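Local coordinates for protein cruciform cutting endonuclease 1, mitochondrial (PDB 1KCF) that resolves Holliday junctions in fission yeast mitochondria as a homodimeric endonuclease that cuts four-way DNA junctions at the point of strand exchange, at residues Glu117-Arg122 and Met228-Leu233; Leu164-Lys169 and Ser236-Trp241; Leu43-Asp46 and Asn51-Tyr54. One frame throughout, in Å; residues are numbered along the deposited sequence.

Overall arrangement
All three contacts build one RNase H-like domain around its mixed sheet. Interactions 1 and 2 set successive parts of helix 224-253 against the neighbouring strands 113-118 and 162-165, while interaction 3 pairs strand 42-47 with strand 52-59. Interactions 1 and 3 are fully buried, their centres about 7 Å apart, and they meet at the magnesium site, where OD2 of D46 lies 2.6 Å from OD2 of D230. Interaction 2, centred about 11 Å from interaction 1, is partly buried and wholly apolar. The chemistry follows position: carboxylates, an amide and a bridging water at the metal site in interaction 1, leucines against tryptophans in interaction 2, backbone bonds with apolar side-chain contacts in interaction 3.

Interaction 1 (Glu117-Arg122 and Met228-Leu233); sequences ERQRYR and MADSAL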
loop_
_atom_site.group_PDB
_atom_site.type_symbol
_atom_site.label_atom_id
_atom_site.label_comp_id
_atom_site.label_asym_id
_atom_site.label_seq_id
_atom_site.Cartn_x
_atom_site.Cartn_y
_atom_site.Cartn_z
ATOM N N GLU A 117 -4.172 -12.629 3.194
ATOM C CA GLU A 117 -5.060 -12.955 2.098
ATOM C C GLU A 117 -6.174 -11.927 2.157
ATOM O O GLU A 117 -6.507 -11.438 3.229
ATOM C CB GLU A 117 -5.603 -14.368 2.303
ATOM C CG GLU A 117 -6.417 -14.926 1.175
ATOM C CD GLU A 117 -6.589 -16.431 1.296
ATOM O OE1 GLU A 117 -7.729 -16.912 1.136
ATOM O OE2 GLU A 117 -5.584 -17.135 1.545
ATOM N N ARG A 118 -6.728 -11.564 1.011
ATOM C CA ARG A 118 -7.817 -10.594 1.000
ATOM C C ARG A 118 -9.090 -11.304 1.424
ATOM O O ARG A 118 -9.299 -12.469 1.086
ATOM C CB ARG A 118 -8.026 -10.011 -0.400
ATOM C CG ARG A 118 -6.982 -9.013 -0.855
ATOM C CD ARG A 118 -7.284 -8.548 -2.278
ATOM N NE ARG A 118 -6.350 -7.524 -2.738
ATOM C CZ ARG A 118 -5.052 -7.726 -2.944
ATOM N NH1 ARG A 118 -4.519 -8.925 -2.735
ATOM N NH2 ARG A 118 -4.284 -6.722 -3.350
ATOM N N GLN A 119 -9.937 -10.611 2.169
ATOM C CA GLN A 119 -11.192 -11.204 2.593
ATOM C C GLN A 119 -12.024 -11.430 1.331
ATOM O O GLN A 119 -11.764 -10.819 0.292
ATOM C CB GLN A 119 -11.935 -10.263 3.546
ATOM C CG GLN A 119 -13.295 -10.782 3.977
ATOM C CD GLN A 119 -13.203 -12.012 4.861
ATOM O OE1 GLN A 119 -12.803 -11.922 6.023
ATOM N NE2 GLN A 119 -13.568 -13.168 4.315
ATOM N N ARG A 120 -13.000 -12.326 1.410
ATOM C CA ARG A 120 -13.862 -12.584 0.263
ATOM C C ARG A 120 -14.778 -11.373 0.089
ATOM O O ARG A 120 -15.355 -10.886 1.056
ATOM C CB ARG A 120 -14.693 -13.835 0.506
ATOM N N TYR A 121 -14.899 -10.877 -1.134
ATOM C CA TYR A 121 -15.770 -9.731 -1.385
ATOM C C TYR A 121 -17.250 -10.090 -1.199
ATOM O O TYR A 121 -17.677 -11.195 -1.534
ATOM C CB TYR A 121 -15.574 -9.201 -2.808
ATOM C CG TYR A 121 -16.555 -8.106 -3.177
ATOM C CD1 TYR A 121 -16.393 -6.804 -2.697
ATOM C CD2 TYR A 121 -17.662 -8.377 -3.984
ATOM C CE1 TYR A 121 -17.312 -5.800 -3.012
ATOM C CE2 TYR A 121 -18.589 -7.383 -4.305
ATOM C CZ TYR A 121 -18.409 -6.096 -3.817
ATOM O OH TYR A 121 -19.313 -5.109 -4.135
ATOM N N ARG A 122 -18.013 -9.150 -0.649
ATOM C CA ARG A 122 -19.454 -9.304 -0.451
ATOM C C ARG A 122 -20.093 -8.013 -0.944
ATOM O O ARG A 122 -19.717 -6.936 -0.492
ATOM C CB ARG A 122 -19.808 -9.490 1.022
ATOM C CG ARG A 122 -19.536 -10.861 1.566
ATOM C CD ARG A 122 -20.497 -11.185 2.695
ATOM N NE ARG A 122 -20.047 -12.349 3.451
ATOM C CZ ARG A 122 -19.060 -12.318 4.343
ATOM N NH1 ARG A 122 -18.427 -11.178 4.594
ATOM N NH2 ARG A 122 -18.705 -13.426 4.981
ATOM N N MET A 228 -14.834 -15.629 10.437
ATOM C CA MET A 228 -13.895 -16.291 11.344
ATOM C C MET A 228 -13.424 -17.607 10.735
ATOM O O MET A 228 -12.255 -17.975 10.841
ATOM C CB MET A 228 -14.551 -16.597 12.697
ATOM C CG MET A 228 -14.947 -15.385 13.522
ATOM S SD MET A 228 -15.370 -15.855 15.218
ATOM C CE MET A 228 -17.010 -16.471 15.017
ATOM N N ALA A 229 -14.351 -18.321 10.112
ATOM C CA ALA A 229 -14.034 -19.597 9.494
ATOM C C ALA A 229 -13.018 -19.358 8.390
ATOM O O ALA A 229 -12.099 -20.151 8.194
ATOM C CB ALA A 229 -15.297 -20.234 8.924
ATOM N N ASP A 230 -13.173 -18.246 7.684
ATOM C CA ASP A 230 -12.261 -17.920 6.600
ATOM C C ASP A 230 -10.811 -17.835 7.081
ATOM O O ASP A 230 -9.932 -18.495 6.525
ATOM C CB ASP A 230 -12.667 -16.602 5.947
ATOM C CG ASP A 230 -12.332 -16.564 4.473
ATOM O OD1 ASP A 230 -12.942 -17.353 3.719
ATOM O OD2 ASP A 230 -11.459 -15.760 4.070
ATOM N N SER A 231 -10.552 -17.035 8.114
ATOM C CA SER A 231 -9.185 -16.911 8.612
ATOM C C SER A 231 -8.680 -18.216 9.225
ATOM O O SER A 231 -7.489 -18.521 9.151
ATOM C CB SER A 231 -9.069 -15.766 9.636
ATOM O OG SER A 231 -9.852 -16.005 10.793
ATOM N N ALA A 232 -9.578 -18.990 9.829
ATOM C CA ALA A 232 -9.181 -20.256 10.435
ATOM C C ALA A 232 -8.746 -21.244 9.347
ATOM O O ALA A 232 -7.816 -22.022 9.543
ATOM C CB ALA A 232 -10.334 -20.838 11.250
ATOM N N LEU A 233 -9.418 -21.210 8.200
ATOM C CA LEU A 233 -9.072 -22.106 7.095
ATOM C C LEU A 233 -7.766 -21.676 6.446
ATOM O O LEU A 233 -7.046 -22.500 5.877
ATOM C CB LEU A 233 -10.184 -22.131 6.045
ATOM C CG LEU A 233 -11.489 -22.819 6.446
ATOM C CD1 LEU A 233 -12.566 -22.481 5.439
ATOM C CD2 LEU A 233 -11.273 -24.326 6.528
HETATM O O HOH W 1 -9.965 -15.294 1.930
#
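Q119 and D230 meet where the chain just past strand 113-118 faces helix 224-253, at the acidic site of an RNase H-like fold of the RuvC resolvase family. D230 is a magnesium ligand, and its side chain stands beside that of D46, the partner acid of the magnesium site. The direct contact is small. The amide nitrogen NE2 of Q119 lies 3.4 Å from OD2 of D230, with the amide and carboxylate planes 44° apart. Q119 gets there by a bend: CG is anti to the backbone N (chi1 177°), and the turn at chi2 (68°) brings the amide round to the helix.

The second link is through solvent. One water lies 2.9 Å from OE1 of E117 and 2.7 Å from OD2 of D230, bridging the two acids. The nearest oxygens of these carboxylates, OE1 of E117 and OD2 of D230, are 4.9 Å apart, and the water spans the gap between them.

The other oxygen of each acid has at least one partner elsewhere in the chain. OE2 of E117 is hydrogen-bonded to OG1 of T171, while OD1 of D230 takes a salt bridge from R191 and a hydrogen bond from Y172. OD2 of D230 faces the water and NE2 of Q119, and also lies close to OD2 of D46.

Interaction 2 (Leu164-Lys169 and Ser236-Trp241); sequences LSLSPK and SGWMRW
Two leucines, L164 and L166, pack against the indoles of W238 and W241 in an apolar contact where strand 162-165, the outermost strand of this chain's sheet, and the turn after it lie beside helix 224-253. No hydrogen bond crosses between the segments. W238 carries most of the contact. Methyl CD1 of L164 approaches the six-membered part of its indole, 3.6 Å from CZ2, and the same methyl lies 3.8 Å from NE1. L166 meets the pyrrole part instead: CD2 is 3.9 Å from CD1 of W238, and its other methyl, CD1, comes as near to that atom. Both leucine side chains run at about a right angle to W238, and CD1 of L164 and CD2 of L166 meet the ring obliquely.

Methyl CD1 of L166 also looks toward the second indole, at a looser 4.3 Å from CZ3 of W241. Within this RNase H-like fold the helix lies across one side of the sheet, and W238 also touches V42, V113 and L115 on the two strands next in order. The indole extends toward the strands because its CG stands anti to the backbone N (chi1 -177°). With an alanine at W238, the methyls of L164 and L166 would probably lose the surface they share, opening a gap between strand and helix.

W241 is also lined from its own helix, where O of G237 lies 3.0 Å above the indole plane, offset toward the rim. Y174 of helix 168-179 meets this ring edge-to-face.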
loop_
_atom_site.group_PDB
_atom_site.type_symbol
_atom_site.label_atom_id
_atom_site.label_comp_id
_atom_site.label_asym_id
_atom_site.label_seq_id
_atom_site.Cartn_x
_atom_site.Cartn_y
_atom_site.Cartn_z
ATOM N N LEU A 164 3.731 -13.626 4.341
ATOM C CA LEU A 164 3.414 -14.359 3.127
ATOM C C LEU A 164 2.006 -14.071 2.618
ATOM O O LEU A 164 1.046 -14.030 3.389
ATOM C CB LEU A 164 3.557 -15.867 3.383
ATOM C CG LEU A 164 4.871 -16.361 3.999
ATOM C CD1 LEU A 164 4.707 -17.807 4.437
ATOM C CD2 LEU A 164 6.017 -16.235 2.994
ATOM N N SER A 165 1.893 -13.849 1.315
ATOM C CA SER A 165 0.593 -13.623 0.713
ATOM C C SER A 165 0.187 -14.956 0.105
ATOM O O SER A 165 0.989 -15.616 -0.563
ATOM C CB SER A 165 0.660 -12.555 -0.378
ATOM O OG SER A 165 0.902 -11.278 0.184
ATOM N N LEU A 166 -1.048 -15.360 0.360
ATOM C CA LEU A 166 -1.546 -16.610 -0.165
ATOM C C LEU A 166 -2.708 -16.317 -1.092
ATOM O O LEU A 166 -3.387 -15.299 -0.953
ATOM C CB LEU A 166 -2.014 -17.515 0.976
ATOM C CG LEU A 166 -1.052 -17.663 2.158
ATOM C CD1 LEU A 166 -1.684 -18.564 3.205
ATOM C CD2 LEU A 166 0.287 -18.232 1.681
ATOM N N SER A 167 -2.930 -17.205 -2.050
ATOM C CA SER A 167 -4.031 -17.023 -2.969
ATOM C C SER A 167 -5.245 -17.729 -2.382
ATOM O O SER A 167 -5.153 -18.869 -1.922
ATOM C CB SER A 167 -3.701 -17.623 -4.337
ATOM O OG SER A 167 -3.580 -19.031 -4.256
ATOM N N PRO A 168 -6.395 -17.048 -2.364
ATOM C CA PRO A 168 -7.609 -17.663 -1.822
ATOM C C PRO A 168 -7.870 -19.008 -2.504
ATOM O O PRO A 168 -8.337 -19.960 -1.875
ATOM C CB PRO A 168 -8.681 -16.629 -2.144
ATOM C CG PRO A 168 -7.925 -15.331 -2.005
ATOM C CD PRO A 168 -6.627 -15.637 -2.725
ATOM N N LYS A 169 -7.557 -19.072 -3.797
ATOM C CA LYS A 169 -7.758 -20.288 -4.582
ATOM C C LYS A 169 -7.064 -21.483 -3.937
ATOM O O LYS A 169 -7.674 -22.534 -3.747
ATOM C CB LYS A 169 -7.243 -20.087 -6.008
ATOM N N SER A 236 -4.923 -22.787 9.351
ATOM C CA SER A 236 -4.848 -24.241 9.431
ATOM C C SER A 236 -4.476 -24.850 8.087
ATOM O O SER A 236 -3.739 -25.836 8.027
ATOM C CB SER A 236 -6.174 -24.829 9.928
ATOM O OG SER A 236 -7.212 -24.661 8.981
ATOM N N GLY A 237 -4.977 -24.259 7.006
ATOM C CA GLY A 237 -4.665 -24.772 5.687
ATOM C C GLY A 237 -3.179 -24.662 5.396
ATOM O O GLY A 237 -2.559 -25.606 4.915
ATOM N N TRP A 238 -2.601 -23.507 5.698
ATOM C CA TRP A 238 -1.183 -23.281 5.454
ATOM C C TRP A 238 -0.290 -24.149 6.346
ATOM O O TRP A 238 0.753 -24.642 5.915
ATOM C CB TRP A 238 -0.847 -21.809 5.688
ATOM C CG TRP A 238 0.575 -21.467 5.390
ATOM C CD1 TRP A 238 1.104 -21.147 4.173
ATOM C CD2 TRP A 238 1.650 -21.411 6.327
ATOM N NE1 TRP A 238 2.449 -20.887 4.297
ATOM C CE2 TRP A 238 2.812 -21.042 5.614
ATOM C CE3 TRP A 238 1.754 -21.635 7.705
ATOM C CZ2 TRP A 238 4.055 -20.891 6.225
ATOM C CZ3 TRP A 238 2.993 -21.485 8.319
ATOM C CH2 TRP A 238 4.127 -21.116 7.575
ATOM N N MET A 239 -0.691 -24.320 7.597
ATOM C CA MET A 239 0.096 -25.122 8.517
ATOM C C MET A 239 0.130 -26.576 8.076
ATOM O O MET A 239 1.140 -27.255 8.249
ATOM C CB MET A 239 -0.467 -25.003 9.929
ATOM C CG MET A 239 -0.224 -23.639 10.548
ATOM S SD MET A 239 -1.265 -23.331 11.983
ATOM C CE MET A 239 -0.789 -24.660 13.013
ATOM N N ARG A 240 -0.968 -27.051 7.497
ATOM C CA ARG A 240 -1.019 -28.426 7.033
ATOM C C ARG A 240 -0.146 -28.582 5.800
ATOM O O ARG A 240 0.475 -29.629 5.609
ATOM C CB ARG A 240 -2.461 -28.848 6.728
ATOM C CG ARG A 240 -3.373 -28.829 7.951
ATOM C CD ARG A 240 -4.722 -29.487 7.671
ATOM N NE ARG A 240 -4.631 -30.946 7.656
ATOM C CZ ARG A 240 -5.650 -31.760 7.399
ATOM N NH1 ARG A 240 -6.851 -31.266 7.134
ATOM N NH2 ARG A 240 -5.470 -33.074 7.411
ATOM N N TRP A 241 -0.083 -27.543 4.965
ATOM C CA TRP A 241 0.752 -27.605 3.770
ATOM C C TRP A 241 2.191 -27.817 4.191
ATOM O O TRP A 241 2.897 -28.652 3.628
ATOM C CB TRP A 241 0.683 -26.312 2.952
ATOM C CG TRP A 241 -0.658 -25.994 2.386
ATOM C CD1 TRP A 241 -1.693 -26.859 2.194
ATOM C CD2 TRP A 241 -1.111 -24.714 1.929
ATOM N NE1 TRP A 241 -2.766 -26.199 1.647
ATOM C CE2 TRP A 241 -2.438 -24.880 1.474
ATOM C CE3 TRP A 241 -0.527 -23.443 1.857
ATOM C CZ2 TRP A 241 -3.193 -23.818 0.955
ATOM C CZ3 TRP A 241 -1.279 -22.385 1.340
ATOM C CH2 TRP A 241 -2.597 -22.584 0.898
#

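Interaction 3 (Leu43-Asp46 and Asn51-Tyr54); sequences LGID and NFSY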
loop_
_atom_site.group_PDB
_atom_site.type_symbol
_atom_site.label_atom_id
_atom_site.label_comp_id
_atom_site.label_asym_id
_atom_site.label_seq_id
_atom_site.Cartn_x
_atom_site.Cartn_y
_atom_site.Cartn_z
ATOM N N LEU A 43 0.124 -16.265 12.363
ATOM C CA LEU A 43 -0.977 -15.307 12.347
ATOM C C LEU A 43 -1.615 -15.198 10.962
ATOM O O LEU A 43 -1.039 -14.610 10.045
ATOM C CB LEU A 43 -0.491 -13.925 12.794
ATOM C CG LEU A 43 -1.567 -12.833 12.806
ATOM C CD1 LEU A 43 -2.616 -13.147 13.867
ATOM C CD2 LEU A 43 -0.925 -11.478 13.079
ATOM N N GLY A 44 -2.799 -15.784 10.816
ATOM C CA GLY A 44 -3.506 -15.725 9.550
ATOM C C GLY A 44 -4.405 -14.505 9.523
ATOM O O GLY A 44 -5.200 -14.299 10.439
ATOM N N ILE A 45 -4.285 -13.695 8.476
ATOM C CA ILE A 45 -5.087 -12.484 8.362
ATOM C C ILE A 45 -5.914 -12.376 7.085
ATOM O O ILE A 45 -5.414 -12.569 5.977
ATOM C CB ILE A 45 -4.202 -11.230 8.456
ATOM C CG1 ILE A 45 -3.550 -11.160 9.835
ATOM C CG2 ILE A 45 -5.037 -9.985 8.195
ATOM C CD1 ILE A 45 -2.565 -10.027 9.982
ATOM N N ASP A 46 -7.192 -12.071 7.266
ATOM C CA ASP A 46 -8.124 -11.890 6.161
ATOM C C ASP A 46 -8.343 -10.390 6.053
ATOM O O ASP A 46 -9.093 -9.816 6.845
ATOM C CB ASP A 46 -9.453 -12.569 6.469
ATOM C CG ASP A 46 -9.712 -13.753 5.581
ATOM O OD1 ASP A 46 -9.566 -13.611 4.351
ATOM O OD2 ASP A 46 -10.068 -14.823 6.116
ATOM N N ASN A 51 -14.618 -5.894 8.343
ATOM C CA ASN A 51 -14.644 -7.304 8.714
ATOM C C ASN A 51 -13.243 -7.909 8.685
ATOM O O ASN A 51 -13.003 -8.958 8.075
ATOM C CB ASN A 51 -15.585 -8.107 7.806
ATOM C CG ASN A 51 -15.128 -8.145 6.365
ATOM O OD1 ASN A 51 -15.610 -8.960 5.580
ATOM N ND2 ASN A 51 -14.206 -7.261 6.003
ATOM N N PHE A 52 -12.315 -7.223 9.341
ATOM C CA PHE A 52 -10.938 -7.683 9.435
ATOM C C PHE A 52 -11.001 -8.959 10.260
ATOM O O PHE A 52 -11.591 -8.978 11.337
ATOM C CB PHE A 52 -10.087 -6.634 10.160
ATOM C CG PHE A 52 -8.639 -7.021 10.321
ATOM C CD1 PHE A 52 -7.733 -6.824 9.286
ATOM C CD2 PHE A 52 -8.185 -7.570 11.513
ATOM C CE1 PHE A 52 -6.388 -7.170 9.439
ATOM C CE2 PHE A 52 -6.847 -7.919 11.678
ATOM C CZ PHE A 52 -5.945 -7.718 10.640
ATOM N N SER A 53 -10.417 -10.035 9.754
ATOM C CA SER A 53 -10.436 -11.285 10.494
ATOM C C SER A 53 -9.023 -11.831 10.650
ATOM O O SER A 53 -8.184 -11.649 9.774
ATOM C CB SER A 53 -11.313 -12.313 9.782
ATOM O OG SER A 53 -11.405 -13.504 10.544
ATOM N N TYR A 54 -8.767 -12.496 11.771
ATOM C CA TYR A 54 -7.451 -13.066 12.024
ATOM C C TYR A 54 -7.570 -14.323 12.872
ATOM O O TYR A 54 -8.522 -14.485 13.638
ATOM C CB TYR A 54 -6.562 -12.039 12.738
ATOM C CG TYR A 54 -6.977 -11.747 14.163
ATOM C CD1 TYR A 54 -6.591 -12.587 15.207
ATOM C CD2 TYR A 54 -7.775 -10.641 14.468
ATOM C CE1 TYR A 54 -6.987 -12.341 16.519
ATOM C CE2 TYR A 54 -8.177 -10.384 15.776
ATOM C CZ TYR A 54 -7.778 -11.238 16.798
ATOM O OH TYR A 54 -8.166 -10.998 18.101
#
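The backbone O of S53 takes the shortest hydrogen bond of this contact, from N of D46 at 2.7 Å and nearly straight. CA of I45 also approaches this oxygen, in a CA-H...O contact of 3.5 Å. The return bond runs from N of S53 to O of D46 at 3.2 Å. These two bonds make D46 and S53 an antiparallel hydrogen-bonded pair in the beta hairpin of strands 42-47 and 52-59; I45 and Y54 form the next, non-hydrogen-bonded pair.

On the I45 side of the sheet, CG2 of I45 touches the F52 ring at CE1 (3.4 Å). The F52 side chain turns back toward the isoleucine because its CG lies anti to the backbone N (chi1 179°), the methyl meeting the ring obliquely. Helix 91-109 packs on both residues through L105.

On the other side, CB of D46 and CB of S53 are 3.8 Å apart, and OG of S53 is hydrogen-bonded to O of D227 and probably to OG of S231, both on helix 224-253. Paired backbones thus hold D46, a magnesium-binding residue, in register with S53, and its side chain projects to the face covered by the helix that carries D230.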